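PDB 5APG: 16S rRNA aminocarboxypropyltransferase from Vulcanisaeta distributa, which probably transfers the 3-amino-3-carboxypropyl group of S-adenosylmethionine to an N1-methylpseudouridine of small-subunit ribosomal RNA, the last step of its hypermodification. Local coordinates for residues Ser34-Asp46 with Asp57-Ile69. Sequence-based numbering, arbitrary orientation.
Sequences SIKALPSGSIILD and DRVIAESRGLSLI. With EEM ([(3S)-3-amino-4-hydroxy-4-oxo-butyl]-[[(2S,3S,4R,5R)-5-(6-aminopurin-9-yl)-3,4-dihydroxy-oxolan-2-yl]methyl]-methyl-selanium), chain D.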
loop_
_atom_site.group_PDB
_atom_site.type_symbol
_atom_site.label_atom_id
_atom_site.label_comp_id
_atom_site.label_asym_id
_atom_site.label_seq_id
_atom_site.Cartn_x
_atom_site.Cartn_y
_atom_site.Cartn_z
ATOM N N SER A 34 18.179 3.111 -3.775
ATOM C CA SER A 34 17.694 4.443 -4.118
ATOM C C SER A 34 16.349 4.377 -4.833
ATOM O O SER A 34 15.942 3.318 -5.309
ATOM C CB SER A 34 18.708 5.171 -5.000
ATOM O OG SER A 34 18.773 4.566 -6.278
ATOM N N ILE A 35 15.665 5.515 -4.911
ATOM C CA ILE A 35 14.408 5.590 -5.643
ATOM C C ILE A 35 14.671 5.344 -7.130
ATOM O O ILE A 35 13.863 4.725 -7.824
ATOM C CB ILE A 35 13.711 6.954 -5.427
ATOM C CG1 ILE A 35 13.096 7.006 -4.028
ATOM C CG2 ILE A 35 12.619 7.185 -6.460
ATOM C CD1 ILE A 35 12.592 8.373 -3.627
ATOM N N LYS A 36 15.829 5.794 -7.600
ATOM C CA LYS A 36 16.227 5.589 -8.989
ATOM C C LYS A 36 16.398 4.104 -9.319
ATOM O O LYS A 36 16.260 3.697 -10.475
ATOM C CB LYS A 36 17.528 6.341 -9.284
ATOM N N ALA A 37 16.690 3.300 -8.302
ATOM C CA ALA A 37 16.923 1.872 -8.495
ATOM C C ALA A 37 15.617 1.076 -8.568
ATOM O O ALA A 37 15.616 -0.085 -8.980
ATOM C CB ALA A 37 17.814 1.328 -7.383
ATOM N N LEU A 38 14.513 1.689 -8.151
ATOM C CA LEU A 38 13.202 1.069 -8.312
ATOM C C LEU A 38 12.921 0.923 -9.807
ATOM O O LEU A 38 13.336 1.765 -10.597
ATOM C CB LEU A 38 12.110 1.895 -7.624
ATOM C CG LEU A 38 12.113 1.966 -6.092
ATOM C CD1 LEU A 38 11.170 3.060 -5.613
ATOM C CD2 LEU A 38 11.726 0.623 -5.473
ATOM N N PRO A 39 12.245 -0.162 -10.208
ATOM C CA PRO A 39 12.044 -0.416 -11.643
ATOM C C PRO A 39 11.139 0.607 -12.336
ATOM O O PRO A 39 10.021 0.847 -11.891
ATOM C CB PRO A 39 11.396 -1.809 -11.667
ATOM C CG PRO A 39 10.830 -2.002 -10.295
ATOM C CD PRO A 39 11.759 -1.272 -9.372
ATOM N N SER A 40 11.627 1.202 -13.421
ATOM C CA SER A 40 10.816 2.128 -14.209
ATOM C C SER A 40 9.633 1.403 -14.845
ATOM O O SER A 40 9.753 0.256 -15.270
ATOM C CB SER A 40 11.660 2.800 -15.296
ATOM O OG SER A 40 12.568 3.729 -14.735
ATOM N N GLY A 41 8.486 2.070 -14.902
ATOM C CA GLY A 41 7.321 1.488 -15.539
ATOM C C GLY A 41 6.590 0.504 -14.648
ATOM O O GLY A 41 5.619 -0.119 -15.072
ATOM N N SER A 42 7.058 0.356 -13.413
ATOM C CA SER A 42 6.369 -0.483 -12.442
ATOM C C SER A 42 5.189 0.278 -11.848
ATOM O O SER A 42 5.117 1.501 -11.948
ATOM C CB SER A 42 7.317 -0.927 -11.323
ATOM O OG SER A 42 7.857 0.185 -10.621
ATOM N N ILE A 43 4.261 -0.456 -11.247
ATOM C CA ILE A 43 3.291 0.149 -10.345
ATOM C C ILE A 43 4.029 0.626 -9.103
ATOM O O ILE A 43 4.768 -0.149 -8.492
ATOM C CB ILE A 43 2.185 -0.848 -9.912
ATOM C CG1 ILE A 43 1.432 -1.406 -11.122
ATOM C CG2 ILE A 43 1.222 -0.187 -8.927
ATOM C CD1 ILE A 43 0.609 -0.361 -11.853
ATOM N N ILE A 44 3.846 1.887 -8.721
ATOM C CA ILE A 44 4.320 2.308 -7.410
ATOM C C ILE A 44 3.128 2.704 -6.551
ATOM O O ILE A 44 2.255 3.476 -6.967
ATOM C CB ILE A 44 5.364 3.470 -7.474
ATOM C CG1 ILE A 44 6.077 3.602 -6.122
ATOM C CG2 ILE A 44 4.730 4.814 -7.876
ATOM C CD1 ILE A 44 7.246 4.575 -6.126
ATOM N N LEU A 45 3.060 2.119 -5.363
ATOM C CA LEU A 45 2.045 2.531 -4.414
ATOM C C LEU A 45 2.390 3.939 -3.966
ATOM O O LEU A 45 3.555 4.261 -3.718
ATOM C CB LEU A 45 1.958 1.570 -3.230
ATOM C CG LEU A 45 1.520 0.139 -3.570
ATOM C CD1 LEU A 45 1.280 -0.656 -2.301
ATOM C CD2 LEU A 45 0.277 0.132 -4.449
ATOM N N ASP A 46 1.376 4.788 -3.896
ATOM C CA ASP A 46 1.576 6.187 -3.568
ATOM C C ASP A 46 0.289 6.710 -2.960
ATOM O O ASP A 46 -0.686 6.929 -3.676
ATOM C CB ASP A 46 1.965 6.985 -4.820
ATOM C CG ASP A 46 2.294 8.441 -4.522
ATOM O OD1 ASP A 46 1.878 8.976 -3.468
ATOM O OD2 ASP A 46 2.971 9.063 -5.365
ATOM N N ASP A 57 -4.398 -3.580 -13.196
ATOM C CA ASP A 57 -2.995 -3.217 -12.970
ATOM C C ASP A 57 -2.101 -4.447 -12.775
ATOM O O ASP A 57 -0.870 -4.338 -12.786
ATOM C CB ASP A 57 -2.860 -2.286 -11.757
ATOM C CG ASP A 57 -3.493 -0.919 -11.993
ATOM O OD1 ASP A 57 -3.468 -0.442 -13.148
ATOM O OD2 ASP A 57 -4.023 -0.324 -11.031
ATOM N N ARG A 58 -2.721 -5.611 -12.589
ATOM C CA ARG A 58 -1.987 -6.879 -12.502
ATOM C C ARG A 58 -0.987 -7.072 -13.648
ATOM O O ARG A 58 0.134 -7.541 -13.438
ATOM C CB ARG A 58 -2.965 -8.058 -12.491
ATOM C CG ARG A 58 -2.291 -9.423 -12.478
ATOM C CD ARG A 58 -3.308 -10.537 -12.694
ATOM N NE ARG A 58 -2.673 -11.855 -12.731
ATOM C CZ ARG A 58 -2.656 -12.707 -11.713
ATOM N NH1 ARG A 58 -3.246 -12.387 -10.567
ATOM N NH2 ARG A 58 -2.053 -13.883 -11.839
ATOM N N VAL A 59 -1.398 -6.710 -14.860
ATOM C CA VAL A 59 -0.571 -6.935 -16.043
ATOM C C VAL A 59 0.765 -6.193 -15.936
ATOM O O VAL A 59 1.808 -6.720 -16.324
ATOM C CB VAL A 59 -1.316 -6.523 -17.342
ATOM C CG1 VAL A 59 -1.747 -5.067 -17.295
ATOM C CG2 VAL A 59 -0.453 -6.780 -18.563
ATOM N N ILE A 60 0.727 -4.985 -15.375
ATOM C CA ILE A 60 1.927 -4.180 -15.172
ATOM C C ILE A 60 2.798 -4.729 -14.042
ATOM O O ILE A 60 4.021 -4.802 -14.169
ATOM C CB ILE A 60 1.560 -2.711 -14.862
ATOM C CG1 ILE A 60 0.789 -2.103 -16.034
ATOM C CG2 ILE A 60 2.809 -1.892 -14.563
ATOM C CD1 ILE A 60 1.586 -2.048 -17.318
ATOM N N ALA A 61 2.160 -5.115 -12.938
ATOM C CA ALA A 61 2.870 -5.716 -11.811
ATOM C C ALA A 61 3.610 -6.990 -12.216
ATOM O O ALA A 61 4.714 -7.246 -11.747
ATOM C CB ALA A 61 1.902 -6.012 -10.675
ATOM N N GLU A 62 2.995 -7.789 -13.082
ATOM C CA GLU A 62 3.625 -9.012 -13.575
ATOM C C GLU A 62 4.836 -8.745 -14.459
ATOM O O GLU A 62 5.822 -9.478 -14.412
ATOM C CB GLU A 62 2.626 -9.852 -14.368
ATOM C CG GLU A 62 1.487 -10.428 -13.567
ATOM C CD GLU A 62 0.508 -11.175 -14.447
ATOM O OE1 GLU A 62 0.191 -10.672 -15.548
ATOM O OE2 GLU A 62 0.067 -12.269 -14.043
ATOM N N SER A 63 4.749 -7.702 -15.279
ATOM C CA SER A 63 5.754 -7.466 -16.311
ATOM C C SER A 63 6.852 -6.490 -15.886
ATOM O O SER A 63 7.996 -6.617 -16.326
ATOM C CB SER A 63 5.076 -6.966 -17.591
ATOM O OG SER A 63 4.241 -5.847 -17.323
ATOM N N ARG A 64 6.512 -5.526 -15.034
ATOM C CA ARG A 64 7.484 -4.527 -14.591
ATOM C C ARG A 64 7.769 -4.630 -13.094
ATOM O O ARG A 64 8.858 -4.278 -12.640
ATOM C CB ARG A 64 7.006 -3.104 -14.922
ATOM C CG ARG A 64 7.069 -2.705 -16.404
ATOM C CD ARG A 64 5.716 -2.886 -17.074
ATOM N NE ARG A 64 5.685 -2.405 -18.455
ATOM C CZ ARG A 64 5.378 -1.157 -18.807
ATOM N NH1 ARG A 64 5.100 -0.248 -17.880
ATOM N NH2 ARG A 64 5.361 -0.817 -20.089
ATOM N N GLY A 65 6.790 -5.096 -12.326
ATOM C CA GLY A 65 6.959 -5.245 -10.888
ATOM C C GLY A 65 6.120 -4.277 -10.072
ATOM O O GLY A 65 5.375 -3.463 -10.625
ATOM N N LEU A 66 6.246 -4.368 -8.751
ATOM C CA LEU A 66 5.523 -3.499 -7.822
ATOM C C LEU A 66 6.511 -2.787 -6.905
ATOM O O LEU A 66 7.304 -3.435 -6.220
ATOM C CB LEU A 66 4.516 -4.302 -6.988
ATOM C CG LEU A 66 3.703 -3.529 -5.939
ATOM C CD1 LEU A 66 2.733 -2.566 -6.601
ATOM C CD2 LEU A 66 2.958 -4.483 -5.005
ATOM N N SER A 67 6.469 -1.459 -6.899
ATOM C CA SER A 67 7.414 -0.664 -6.120
ATOM C C SER A 67 6.729 0.036 -4.952
ATOM O O SER A 67 5.545 0.361 -5.020
ATOM C CB SER A 67 8.102 0.376 -7.009
ATOM O OG SER A 67 8.844 -0.242 -8.046
ATOM N N LEU A 68 7.482 0.257 -3.880
ATOM C CA LEU A 68 7.003 1.036 -2.744
ATOM C C LEU A 68 8.140 1.822 -2.113
ATOM O O LEU A 68 9.299 1.406 -2.153
ATOM C CB LEU A 68 6.366 0.148 -1.665
ATOM C CG LEU A 68 5.089 -0.660 -1.895
ATOM C CD1 LEU A 68 5.378 -1.989 -2.586
ATOM C CD2 LEU A 68 4.393 -0.879 -0.560
ATOM N N ILE A 69 7.795 2.951 -1.512
ATOM C CA ILE A 69 8.722 3.665 -0.651
ATOM C C ILE A 69 8.286 3.456 0.793
ATOM O O ILE A 69 7.141 3.741 1.150
ATOM C CB ILE A 69 8.774 5.170 -0.978
ATOM C CG1 ILE A 69 9.340 5.393 -2.384
ATOM C CG2 ILE A 69 9.624 5.905 0.052
ATOM C CD1 ILE A 69 9.121 6.806 -2.916
HETATM C C2 EEM D . -1.043 3.590 -1.145
HETATM N N3 EEM D . 0.004 3.136 -0.526
HETATM C C4 EEM D . -0.037 2.920 0.776
HETATM C "C1'" EEM D . 2.217 1.968 1.388
HETATM C "C2'" EEM D . 3.027 3.208 0.938
HETATM C "C3'" EEM D . 3.569 3.652 2.138
HETATM C "C4'" EEM D . 3.851 2.605 2.933
HETATM C "C5'" EEM D . 3.570 2.819 4.374
HETATM O O EEM D . 4.871 -0.641 8.006
HETATM C C EEM D . 5.480 0.098 8.730
HETATM O OXT EEM D . 6.402 -0.323 9.407
HETATM C CA EEM D . 5.145 1.572 8.778
HETATM N N EEM D . 5.884 2.162 9.858
HETATM C CB EEM D . 5.546 2.142 7.425
HETATM C CG EEM D . 4.985 3.518 7.131
HETATM SE SE EEM D . 4.995 3.879 5.183
HETATM C CE EEM D . 4.514 5.724 4.839
HETATM O "O4'" EEM D . 2.728 1.553 2.473
HETATM O "O3'" EEM D . 4.669 4.623 1.936
HETATM O "O2'" EEM D . 4.068 2.622 0.148
HETATM N N9 EEM D . 0.846 2.472 1.681
HETATM C C8 EEM D . 0.221 2.478 2.841
HETATM N N7 EEM D . -1.010 2.922 2.726
HETATM C C5 EEM D . -1.220 3.207 1.429
HETATM N N1 EEM D . -2.192 3.882 -0.572
HETATM C C6 EEM D . -2.338 3.714 0.709
HETATM N N6 EEM D . -3.548 4.032 1.356
HETATM O O HOH W 1 5.212 4.101 -1.728
#
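Strands 43-45 and 66-69 pair in parallel, Ile-43 beside Leu-66 and Ile-44 beside Ser-67, through the hydrogen bonds Ile-43 N to Gly-65 O, Ser-67 N to Ile-43 O (2.7 Å, nearly straight) and Leu-45 N to Ser-67 O. On the face of the sheet that carries Ile-44, Ser-67 OG donates to Ser-42 OG at 2.8 Å, and that hydroxyl in turn donates a hydrogen bond to Pro-39 O (2.6 Å) within the type II turn 39-42. A chi1 of 60° turns Ser-42 OG back over its own backbone, within reach of both Ser-67 OG and Pro-39 O. Replacing Ser-42 by alanine is likely to leave Ser-67 OG without this acceptor and the turn without its side-chain bond. Ile-43 crosses Ile-60 of helix 58-63 at about a right angle, Ile-43 CG1 lying 3.7 Å from Ile-60 CG2. Arg-64, bent at chi2, curls round Gly-41 so that NH1 reaches a lone pair of Gly-41 O in the guanidinium plane, 2.9 Å away. At the other end Leu-45 CD1 packs alongside Leu-68 CD2 (3.6 Å), and a water bridges Leu-45 O, Ile-69 N and the ribose O2' of EEM, while EEM O3' donates to Ile-69 O (2.7 Å). This is a beta-alpha-beta unit of the SPOUT-type parallel sheet, its C-terminal strand ends lining the S-adenosylmethionine pocket.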